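Long-range contacts in PEPTIDE N-myristoyltransferase (Saccharomyces cerevisiae, PDB 1IIC), which catalyses transfer of the myristoyl group from myristoyl-CoA to the N-terminal glycine of protein and peptide substrates: residues T83-N88 with L273-I278; N192-Y197 with D212-N217; G227-K232 with V282-D287; A365-D370 with G401-D406. One frame throughout, in Å; residues are numbered along the deposited sequence.

Contact 1 (T83-N88 with L273-I278); sequences TKEFFN and LDKQVI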
# COMPACT_ATOMS: atom_id res chain seq x y z
N THR A 83 -14.33 -4.55 -0.56
CA THR A 83 -15.70 -4.18 -0.23
C THR A 83 -16.02 -2.80 -0.76
O THR A 83 -15.14 -2.08 -1.21
CB THR A 83 -15.88 -4.14 1.27
OG1 THR A 83 -14.87 -3.29 1.83
CG2 THR A 83 -15.76 -5.53 1.87
N LYS A 84 -17.30 -2.42 -0.70
CA LYS A 84 -17.69 -1.11 -1.16
C LYS A 84 -17.05 -0.08 -0.23
O LYS A 84 -16.64 0.99 -0.67
CB LYS A 84 -19.21 -0.95 -1.17
CG LYS A 84 -19.91 -1.24 0.13
CD LYS A 84 -21.35 -0.73 0.07
CE LYS A 84 -22.15 -1.10 1.31
NZ LYS A 84 -22.31 -2.58 1.42
N GLU A 85 -16.94 -0.42 1.05
CA GLU A 85 -16.32 0.48 2.02
C GLU A 85 -14.84 0.69 1.69
O GLU A 85 -14.34 1.81 1.70
CB GLU A 85 -16.42 -0.08 3.44
CG GLU A 85 -17.82 -0.24 3.98
CD GLU A 85 -18.55 -1.40 3.37
OE1 GLU A 85 -17.92 -2.47 3.17
OE2 GLU A 85 -19.76 -1.26 3.10
N PHE A 86 -14.14 -0.40 1.40
CA PHE A 86 -12.72 -0.30 1.07
C PHE A 86 -12.47 0.65 -0.10
O PHE A 86 -11.62 1.53 -0.01
CB PHE A 86 -12.12 -1.66 0.74
CG PHE A 86 -10.63 -1.62 0.53
CD1 PHE A 86 -9.76 -1.60 1.62
CD2 PHE A 86 -10.09 -1.55 -0.75
CE1 PHE A 86 -8.39 -1.52 1.43
CE2 PHE A 86 -8.71 -1.47 -0.95
CZ PHE A 86 -7.86 -1.46 0.14
N PHE A 87 -13.22 0.46 -1.18
CA PHE A 87 -13.04 1.31 -2.36
C PHE A 87 -13.57 2.73 -2.20
O PHE A 87 -13.09 3.64 -2.87
CB PHE A 87 -13.63 0.65 -3.60
CG PHE A 87 -12.76 -0.44 -4.17
CD1 PHE A 87 -13.30 -1.69 -4.49
CD2 PHE A 87 -11.40 -0.23 -4.39
CE1 PHE A 87 -12.50 -2.71 -5.02
CE2 PHE A 87 -10.59 -1.25 -4.91
CZ PHE A 87 -11.15 -2.49 -5.23
N ASN A 88 -14.56 2.93 -1.34
CA ASN A 88 -15.07 4.28 -1.13
C ASN A 88 -13.94 5.10 -0.51
O ASN A 88 -13.75 6.26 -0.84
CB ASN A 88 -16.27 4.27 -0.19
CG ASN A 88 -17.57 4.54 -0.92
OD1 ASN A 88 -18.01 3.74 -1.74
ND2 ASN A 88 -18.18 5.69 -0.63
N LEU A 273 -17.84 -2.50 13.25
CA LEU A 273 -16.47 -2.91 13.47
C LEU A 273 -15.97 -3.78 12.32
O LEU A 273 -14.87 -3.57 11.81
CB LEU A 273 -16.33 -3.70 14.77
CG LEU A 273 -14.91 -4.19 15.07
CD1 LEU A 273 -13.97 -2.99 15.15
CD2 LEU A 273 -14.89 -4.97 16.38
N ASP A 274 -16.79 -4.74 11.91
CA ASP A 274 -16.46 -5.67 10.85
C ASP A 274 -16.44 -5.09 9.43
O ASP A 274 -16.23 -5.81 8.46
CB ASP A 274 -17.43 -6.86 10.91
CG ASP A 274 -18.86 -6.48 10.56
OD1 ASP A 274 -19.29 -5.35 10.91
OD2 ASP A 274 -19.55 -7.30 9.94
N LYS A 275 -16.67 -3.78 9.31
CA LYS A 275 -16.65 -3.13 8.00
C LYS A 275 -15.69 -1.94 7.95
O LYS A 275 -15.34 -1.46 6.87
CB LYS A 275 -18.06 -2.67 7.62
CG LYS A 275 -18.96 -3.77 7.04
CD LYS A 275 -20.41 -3.30 6.99
CE LYS A 275 -21.31 -4.27 6.24
NZ LYS A 275 -21.03 -4.25 4.77
N GLN A 276 -15.25 -1.49 9.12
CA GLN A 276 -14.32 -0.36 9.21
C GLN A 276 -13.05 -0.62 8.40
O GLN A 276 -12.47 -1.70 8.48
CB GLN A 276 -13.94 -0.11 10.67
CG GLN A 276 -13.32 1.25 10.92
CD GLN A 276 -12.87 1.43 12.36
OE1 GLN A 276 -13.55 1.00 13.29
NE2 GLN A 276 -11.71 2.08 12.55
N VAL A 277 -12.61 0.38 7.64
CA VAL A 277 -11.42 0.23 6.81
C VAL A 277 -10.13 0.81 7.40
O VAL A 277 -9.14 0.10 7.56
CB VAL A 277 -11.64 0.85 5.42
CG1 VAL A 277 -10.39 0.67 4.56
CG2 VAL A 277 -12.85 0.21 4.76
N ILE A 278 -10.13 2.10 7.71
CA ILE A 278 -8.95 2.76 8.27
C ILE A 278 -9.05 2.89 9.79
O ILE A 278 -10.11 3.24 10.32
CB ILE A 278 -8.75 4.15 7.63
CG1 ILE A 278 -7.40 4.74 8.05
CG2 ILE A 278 -9.89 5.08 8.04
CD1 ILE A 278 -6.19 3.92 7.63

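Contact 2 (N192-Y197 with D212-N217); sequences NWKKLY and DMIAEN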
# COMPACT_ATOMS: atom_id res chain seq x y z
N ASN A 192 -3.75 -14.27 15.35
CA ASN A 192 -4.59 -15.40 15.67
C ASN A 192 -3.90 -16.64 15.10
O ASN A 192 -4.32 -17.17 14.07
CB ASN A 192 -5.95 -15.23 15.02
CG ASN A 192 -7.00 -16.14 15.61
OD1 ASN A 192 -6.73 -17.31 15.87
ND2 ASN A 192 -8.20 -15.60 15.81
N TRP A 193 -2.83 -17.10 15.76
CA TRP A 193 -2.09 -18.24 15.24
C TRP A 193 -2.92 -19.47 14.92
O TRP A 193 -2.90 -19.96 13.79
CB TRP A 193 -0.97 -18.68 16.19
CG TRP A 193 -0.04 -19.66 15.52
CD1 TRP A 193 1.05 -19.36 14.74
CD2 TRP A 193 -0.17 -21.09 15.48
NE1 TRP A 193 1.59 -20.50 14.22
CE2 TRP A 193 0.87 -21.58 14.66
CE3 TRP A 193 -1.06 -22.00 16.06
CZ2 TRP A 193 1.04 -22.95 14.39
CZ3 TRP A 193 -0.89 -23.37 15.80
CH2 TRP A 193 0.15 -23.82 14.97
N LYS A 194 -3.63 -19.98 15.92
CA LYS A 194 -4.43 -21.18 15.72
C LYS A 194 -5.26 -21.15 14.44
O LYS A 194 -5.27 -22.12 13.69
CB LYS A 194 -5.34 -21.42 16.93
CG LYS A 194 -5.96 -22.81 16.95
CD LYS A 194 -6.74 -23.07 18.24
CE LYS A 194 -7.33 -24.47 18.24
NZ LYS A 194 -6.27 -25.50 18.12
N LYS A 195 -5.94 -20.04 14.17
CA LYS A 195 -6.75 -19.93 12.95
C LYS A 195 -5.90 -19.84 11.69
O LYS A 195 -6.25 -20.41 10.67
CB LYS A 195 -7.67 -18.71 13.03
CG LYS A 195 -8.47 -18.43 11.76
CD LYS A 195 -9.34 -17.19 11.92
CE LYS A 195 -10.14 -16.90 10.66
NZ LYS A 195 -11.00 -15.67 10.78
N LEU A 196 -4.79 -19.11 11.75
CA LEU A 196 -3.91 -19.00 10.58
C LEU A 196 -3.43 -20.39 10.17
O LEU A 196 -3.37 -20.73 8.99
CB LEU A 196 -2.69 -18.12 10.89
CG LEU A 196 -2.94 -16.61 11.00
CD1 LEU A 196 -1.66 -15.91 11.44
CD2 LEU A 196 -3.41 -16.07 9.65
N TYR A 197 -3.09 -21.19 11.17
CA TYR A 197 -2.61 -22.53 10.92
C TYR A 197 -3.69 -23.41 10.31
O TYR A 197 -3.46 -24.09 9.31
CB TYR A 197 -2.11 -23.16 12.22
CG TYR A 197 -1.55 -24.55 12.03
CD1 TYR A 197 -0.50 -24.78 11.16
CD2 TYR A 197 -2.06 -25.62 12.76
CE1 TYR A 197 0.03 -26.06 11.00
CE2 TYR A 197 -1.53 -26.90 12.61
CZ TYR A 197 -0.49 -27.12 11.73
OH TYR A 197 0.03 -28.39 11.60
N ASP A 212 3.11 -24.32 21.67
CA ASP A 212 4.30 -23.46 21.71
C ASP A 212 3.97 -22.18 20.99
O ASP A 212 4.15 -21.08 21.51
CB ASP A 212 5.49 -24.07 20.97
CG ASP A 212 5.92 -25.39 21.53
OD1 ASP A 212 5.85 -25.58 22.77
OD2 ASP A 212 6.36 -26.25 20.73
N MET A 213 3.51 -22.36 19.76
CA MET A 213 3.16 -21.28 18.84
C MET A 213 2.11 -20.32 19.37
O MET A 213 2.28 -19.11 19.30
CB MET A 213 2.70 -21.90 17.52
CG MET A 213 3.66 -22.97 16.99
SD MET A 213 5.35 -22.36 16.70
CE MET A 213 5.11 -21.45 15.17
N ILE A 214 1.02 -20.86 19.89
CA ILE A 214 -0.05 -20.05 20.44
C ILE A 214 0.46 -19.17 21.58
O ILE A 214 0.19 -17.97 21.61
CB ILE A 214 -1.20 -20.94 20.94
CG1 ILE A 214 -1.84 -21.66 19.74
CG2 ILE A 214 -2.22 -20.12 21.70
CD1 ILE A 214 -2.91 -22.68 20.12
N ALA A 215 1.20 -19.76 22.50
CA ALA A 215 1.74 -19.00 23.63
C ALA A 215 2.76 -17.98 23.15
O ALA A 215 2.79 -16.83 23.62
CB ALA A 215 2.40 -19.96 24.63
N GLU A 216 3.59 -18.40 22.20
CA GLU A 216 4.62 -17.56 21.63
C GLU A 216 4.03 -16.31 20.98
O GLU A 216 4.60 -15.22 21.08
CB GLU A 216 5.42 -18.36 20.59
CG GLU A 216 6.40 -17.54 19.74
CD GLU A 216 7.51 -16.89 20.56
OE1 GLU A 216 7.74 -17.33 21.71
OE2 GLU A 216 8.15 -15.94 20.05
N ASN A 217 2.89 -16.47 20.33
CA ASN A 217 2.24 -15.36 19.65
C ASN A 217 1.11 -14.69 20.43
O ASN A 217 0.52 -13.72 19.96
CB ASN A 217 1.76 -15.82 18.27
CG ASN A 217 2.92 -16.22 17.38
OD1 ASN A 217 3.75 -15.39 17.00
ND2 ASN A 217 3.00 -17.51 17.05

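Contact 3 (G227-K232 with V282-D287); sequences GLRKLK and VVEQPD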
# COMPACT_ATOMS: atom_id res chain seq x y z
N GLY A 227 -1.93 7.80 27.07
CA GLY A 227 -2.35 8.89 26.20
C GLY A 227 -2.83 8.44 24.83
O GLY A 227 -3.33 9.24 24.04
N LEU A 228 -2.68 7.15 24.55
CA LEU A 228 -3.07 6.57 23.27
C LEU A 228 -4.60 6.52 23.10
O LEU A 228 -5.31 6.00 23.96
CB LEU A 228 -2.47 5.15 23.18
CG LEU A 228 -2.31 4.32 21.89
CD1 LEU A 228 -3.21 3.11 21.97
CD2 LEU A 228 -2.57 5.14 20.65
N ARG A 229 -5.10 7.09 22.02
CA ARG A 229 -6.54 7.07 21.77
C ARG A 229 -6.77 7.17 20.26
O ARG A 229 -5.82 7.26 19.49
CB ARG A 229 -7.22 8.25 22.48
CG ARG A 229 -6.82 9.61 21.96
CD ARG A 229 -7.58 10.71 22.68
NE ARG A 229 -7.05 12.05 22.38
CZ ARG A 229 -7.13 12.64 21.19
NH1 ARG A 229 -7.73 12.04 20.17
NH2 ARG A 229 -6.61 13.85 21.03
N LYS A 230 -8.03 7.14 19.83
CA LYS A 230 -8.37 7.24 18.41
C LYS A 230 -8.14 8.64 17.89
O LYS A 230 -8.26 9.61 18.62
CB LYS A 230 -9.83 6.87 18.18
CG LYS A 230 -10.19 5.44 18.51
CD LYS A 230 -11.63 5.18 18.16
CE LYS A 230 -12.03 3.76 18.52
NZ LYS A 230 -13.44 3.51 18.13
N LEU A 231 -7.81 8.74 16.60
CA LEU A 231 -7.59 10.04 15.96
C LEU A 231 -8.95 10.72 15.78
O LEU A 231 -9.94 10.06 15.49
CB LEU A 231 -6.94 9.85 14.59
CG LEU A 231 -6.96 11.05 13.65
CD1 LEU A 231 -6.10 12.16 14.22
CD2 LEU A 231 -6.46 10.63 12.29
N LYS A 232 -8.98 12.04 15.96
CA LYS A 232 -10.22 12.81 15.80
C LYS A 232 -9.90 14.02 14.96
O LYS A 232 -8.75 14.44 14.89
CB LYS A 232 -10.75 13.26 17.17
CG LYS A 232 -10.89 12.13 18.17
CD LYS A 232 -11.14 12.66 19.58
CE LYS A 232 -11.07 11.53 20.61
NZ LYS A 232 -11.35 12.04 21.99
N VAL A 282 -3.64 8.09 17.99
CA VAL A 282 -2.76 9.17 18.37
C VAL A 282 -2.43 9.03 19.86
O VAL A 282 -3.14 8.35 20.59
CB VAL A 282 -3.47 10.53 18.12
CG1 VAL A 282 -2.89 11.60 19.00
CG2 VAL A 282 -3.34 10.92 16.66
N VAL A 283 -1.33 9.65 20.27
CA VAL A 283 -0.96 9.65 21.68
C VAL A 283 -0.92 11.12 22.07
O VAL A 283 -0.20 11.91 21.46
CB VAL A 283 0.43 9.02 21.93
CG1 VAL A 283 0.81 9.19 23.40
CG2 VAL A 283 0.42 7.53 21.58
N GLU A 284 -1.72 11.48 23.08
CA GLU A 284 -1.79 12.86 23.56
C GLU A 284 -1.27 12.99 24.99
O GLU A 284 -1.70 12.28 25.89
CB GLU A 284 -3.24 13.35 23.48
CG GLU A 284 -3.45 14.71 24.09
CD GLU A 284 -4.87 15.21 23.93
OE1 GLU A 284 -5.81 14.45 24.25
OE2 GLU A 284 -5.04 16.37 23.49
N GLN A 285 -0.34 13.92 25.20
CA GLN A 285 0.24 14.16 26.52
C GLN A 285 -0.64 15.11 27.35
O GLN A 285 -1.41 15.90 26.80
CB GLN A 285 1.64 14.74 26.38
CG GLN A 285 2.61 13.89 25.55
CD GLN A 285 2.69 12.43 26.01
OE1 GLN A 285 2.55 12.13 27.20
NE2 GLN A 285 2.91 11.53 25.07
N PRO A 286 -0.53 15.05 28.68
CA PRO A 286 -1.33 15.91 29.55
C PRO A 286 -1.43 17.38 29.14
O PRO A 286 -2.39 18.04 29.49
CB PRO A 286 -0.68 15.72 30.91
CG PRO A 286 -0.25 14.28 30.86
CD PRO A 286 0.38 14.21 29.48
N ASP A 287 -0.44 17.89 28.40
CA ASP A 287 -0.46 19.29 27.97
C ASP A 287 -1.15 19.48 26.61
O ASP A 287 -1.03 20.53 25.98
CB ASP A 287 0.96 19.85 27.90
CG ASP A 287 1.86 19.03 26.98
OD1 ASP A 287 3.08 19.31 26.93
OD2 ASP A 287 1.34 18.12 26.32
O HOH W 1 -6.24 12.06 25.51

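Contact 4 (A365-D370 with G401-D406); sequences ALTSQD and GGLNPD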
# COMPACT_ATOMS: atom_id res chain seq x y z
N ALA A 365 3.20 -6.06 7.30
CA ALA A 365 4.04 -4.88 7.27
C ALA A 365 5.24 -5.12 6.38
O ALA A 365 5.77 -6.24 6.32
CB ALA A 365 4.51 -4.51 8.67
N LEU A 366 5.64 -4.07 5.68
CA LEU A 366 6.78 -4.12 4.79
C LEU A 366 7.99 -3.62 5.57
O LEU A 366 7.86 -3.14 6.69
CB LEU A 366 6.53 -3.22 3.58
CG LEU A 366 5.49 -3.71 2.56
CD1 LEU A 366 4.92 -2.51 1.79
CD2 LEU A 366 6.14 -4.71 1.61
N THR A 367 9.17 -3.76 4.97
CA THR A 367 10.41 -3.30 5.58
C THR A 367 10.69 -1.85 5.19
O THR A 367 11.82 -1.39 5.23
CB THR A 367 11.60 -4.16 5.13
OG1 THR A 367 11.69 -4.12 3.70
CG2 THR A 367 11.45 -5.60 5.61
N SER A 368 9.65 -1.13 4.78
CA SER A 368 9.81 0.27 4.39
C SER A 368 9.86 1.14 5.64
O SER A 368 9.82 0.63 6.76
CB SER A 368 8.64 0.69 3.52
OG SER A 368 7.41 0.35 4.15
N GLN A 369 9.96 2.46 5.46
CA GLN A 369 9.99 3.41 6.57
C GLN A 369 11.04 3.00 7.61
O GLN A 369 12.12 2.52 7.24
CB GLN A 369 8.60 3.48 7.21
CG GLN A 369 7.50 3.98 6.27
CD GLN A 369 6.19 3.24 6.45
OE1 GLN A 369 6.11 2.03 6.20
NE2 GLN A 369 5.16 3.94 6.89
N ASP A 370 10.74 3.18 8.89
CA ASP A 370 11.67 2.79 9.96
C ASP A 370 11.26 1.44 10.55
O ASP A 370 11.69 1.08 11.65
CB ASP A 370 11.70 3.86 11.06
CG ASP A 370 12.62 5.02 10.73
OD1 ASP A 370 12.24 6.19 10.96
OD2 ASP A 370 13.74 4.77 10.24
N GLY A 401 15.62 -0.10 0.70
CA GLY A 401 14.36 -0.77 0.95
C GLY A 401 14.27 -1.45 2.30
O GLY A 401 13.26 -2.08 2.61
N GLY A 402 15.33 -1.33 3.10
CA GLY A 402 15.33 -1.96 4.42
C GLY A 402 15.72 -3.43 4.40
O GLY A 402 15.41 -4.18 5.33
N LEU A 403 16.42 -3.84 3.35
CA LEU A 403 16.85 -5.23 3.23
C LEU A 403 18.36 -5.34 3.06
O LEU A 403 19.00 -4.47 2.47
CB LEU A 403 16.19 -5.89 2.00
CG LEU A 403 14.67 -6.07 1.92
CD1 LEU A 403 14.32 -6.76 0.60
CD2 LEU A 403 14.17 -6.90 3.08
N ASN A 404 18.91 -6.43 3.58
CA ASN A 404 20.32 -6.73 3.45
C ASN A 404 20.37 -7.55 2.16
O ASN A 404 19.34 -7.98 1.66
CB ASN A 404 20.80 -7.60 4.61
CG ASN A 404 20.96 -6.82 5.90
OD1 ASN A 404 20.61 -7.31 6.98
ND2 ASN A 404 21.49 -5.61 5.80
N PRO A 405 21.57 -7.75 1.60
CA PRO A 405 21.67 -8.53 0.36
C PRO A 405 21.07 -9.93 0.46
O PRO A 405 20.58 -10.48 -0.53
CB PRO A 405 23.17 -8.55 0.10
CG PRO A 405 23.61 -7.19 0.62
CD PRO A 405 22.84 -7.07 1.91
N ASP A 406 21.10 -10.51 1.66
CA ASP A 406 20.57 -11.85 1.85
C ASP A 406 19.07 -11.84 2.16
O ASP A 406 18.50 -12.86 2.55
CB ASP A 406 21.32 -12.55 2.99
CG ASP A 406 20.97 -11.99 4.36
OD1 ASP A 406 20.26 -10.97 4.46
OD2 ASP A 406 21.43 -12.58 5.36

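Contact 1 (T83-N88 with L273-I278)
Val277 lays both its methyl groups against the first turn of helix 84-91. CG2 presses on the backbone, 3.7 Å from Phe86 N, and also meets Glu85 CB. CG1 reaches the Phe86 ring at CD1 (3.8 Å), approaching it obliquely, with the two side chains at about a right angle. Phe86 carries its CG anti to the backbone N (chi1 -174°), which swings the ring past this methyl. A polar network runs alongside. The Glu85 chain bends at chi2 (74°), bringing OE2 within 3.3 Å of Lys84 NZ in a salt bridge and within 3.7 Å of Lys275 NZ in a long one. The two ammonium groups lie only 4.0 Å apart, NZ to NZ, and the carboxylate they share probably offsets their repulsion. Thr83 caps the helix, its OG1 accepting from Phe86 N at 3.0 Å. Phe86 also rests on Tyr297 and Leu299 of strand 290-303, to which Val277 is bonded through the backbone of Ser298. Lys84 and Phe87 lean on Leu59 of helix 56-69, so helix 84-91 lies between that helix and the chain entering strand 278-284, joining the N-terminal and C-terminal acetyltransferase-like halves of the enzyme.

Contact 2 (N192-Y197 with D212-N217)
Trp193 and Met213 pack two short helices, 193-198 and 210-217, against each other across an intervening loop. The helices cross at a steep angle, 132° between the N-to-C directions of segments 193-197 and 212-217, whose axes approach to 9.9 Å. Trp193 sets its CG anti to the backbone N (chi1 -168°), which turns the flat of the indole toward the second helix. Met213 CB sits over that face in a CH-pi contact, 3.6 Å from the centroid of the six-membered ring of Trp193 and 19° off its normal. Met213 CG follows on above CZ2. The methionine then bends at chi2 and chi3, bringing its sulfur obliquely beside the five-membered ring, a Met-aromatic contact with SD 5.4 Å from the Trp193 centroid. Tyr197 CB, one turn along the tryptophan's own helix, lies on the opposite face, toward its rim. Ile214 comes at about a right angle to the indole, its CG1 3.8 Å from Trp193 CE3. The Asn217 amide plane is nearly parallel to the indole, with ND2 approaching Trp193 CD1 obliquely, and a weak bond from ND2 to Met213 O, 2.9 Å, restrains its turning. With an alanine at Trp193, a gap would probably open between the helices, leaving Met213 and Ile214 without the surface they pack on. Outside the pair, Lys195 forms a salt bridge with Asp361, and Asn217 O accepts from Arg189. The indole nitrogen is less well served: Trp193 NE1 is buried with no hydrogen-bond partner and has Met213 CE at 3.8 Å.

Contact 3 (G227-K232 with V282-D287)
Arg229 and Val282 satisfy each other's main chain completely: Arg229 N gives to Val282 O at 2.7 Å, and Val282 N returns a bond to Arg229 O at 2.8 Å. They make the hydrogen-bonded pair of a short antiparallel strand pairing, 228-230 with 278-284, at the border of the large mixed sheet. Further along, Glu284 N donates to Gly227 O (2.9 Å). Gly227 has a positive phi (88°), and a CB there would collide with Glu284 O. In the non-hydrogen-bonded pair, Leu228 CD2 packs on Val283 CG2 at 3.9 Å. Beside Val282, Leu231 CD1 meets its CG2. The charged ends join across the strands. Arg229 starts with CG between the backbone N and carbonyl carbon (chi1 66°) and then extends; NE makes a salt bridge to Glu284 OE1 (3.3 Å), and NH2 adds a weak bond to the same oxygen. That oxygen lies near the guanidinium plane, yet NE meets it from above the carboxylate plane, 53° out of it. A water donates to Glu284 OE1 (2.7 Å) and accepts weakly from NE. The stronger partner of Arg229 is Asp235, which takes a salt bridge from NH2, while NH1 makes a weak bond to Lys230 O. A leucine in place of Arg229 would probably leave Glu284 and Asp235 without the positive charge they share. The backbone bonds thus fix the strand register, whereas the arginine bridges to Glu284 across the strands, with a water alongside, and also pairs with Asp235.

Contact 4 (A365-D370 with G401-D406)
Thr367 makes the polar link of this contact, its OG1 donating to Gly401 O at 2.8 Å. The hydroxyl lies in the carbonyl plane and meets the C=O at 159°, and a chi1 of 57°, with OG1 between the backbone N and the carbonyl carbon, points it there. The same oxygen accepts from Arg185 N in strand 182-190, so it is used in both directions. Thr367 O and Gly401 O come within 3.1 Å of each other; both are acceptors, and no bond joins them. Within the first segment, Ser368 OG donates to Gln369 OE1 at 3.0 Å, and NE2 of that glutamine is bonded to Tyr318 O.

Thr367 comes directly after strand 362-366 of the mixed sheet in the C-terminal half, a half belonging to the acetyltransferase clan. The glycines lie in the loop that follows strand 394-395, held elsewhere by a backbone bond between Gly402 and Asp410. The contact therefore joins the end of a sheet strand to a loop late in the chain.

The nonpolar contact is made by Leu403, which places CD2 3.9 Å from Thr367 CG2, the side chains crossing at about a right angle, with the same methyl near the threonine hydroxyl. A close backbone approach is separate from this: Gly402 CA comes to 3.6 Å from Thr367 O. The phi of Gly402 is positive (84°), and a CB would run into that carbonyl, so the closeness depends on the absent side chain.

From the N terminus, the first segment of contact 1 lies on helix 84-91, and that contact closes only at 273-278, a wide loop across both halves of the chain. Contact 2 is nested inside it, closing a short loop between two helices, its nearest atoms about 11 Å from those of contact 1. Contact 3 begins within the same loop at 227-232 but ends beyond it, at 282-287, so the two cross. Their second segments adjoin along strand 278-284, whose start meets helix 84-91 and whose end pairs with strand 228-230. Contact 4 follows in series, tying the end of strand 362-366 to a late loop, and like contact 3 it reaches the mixed sheet.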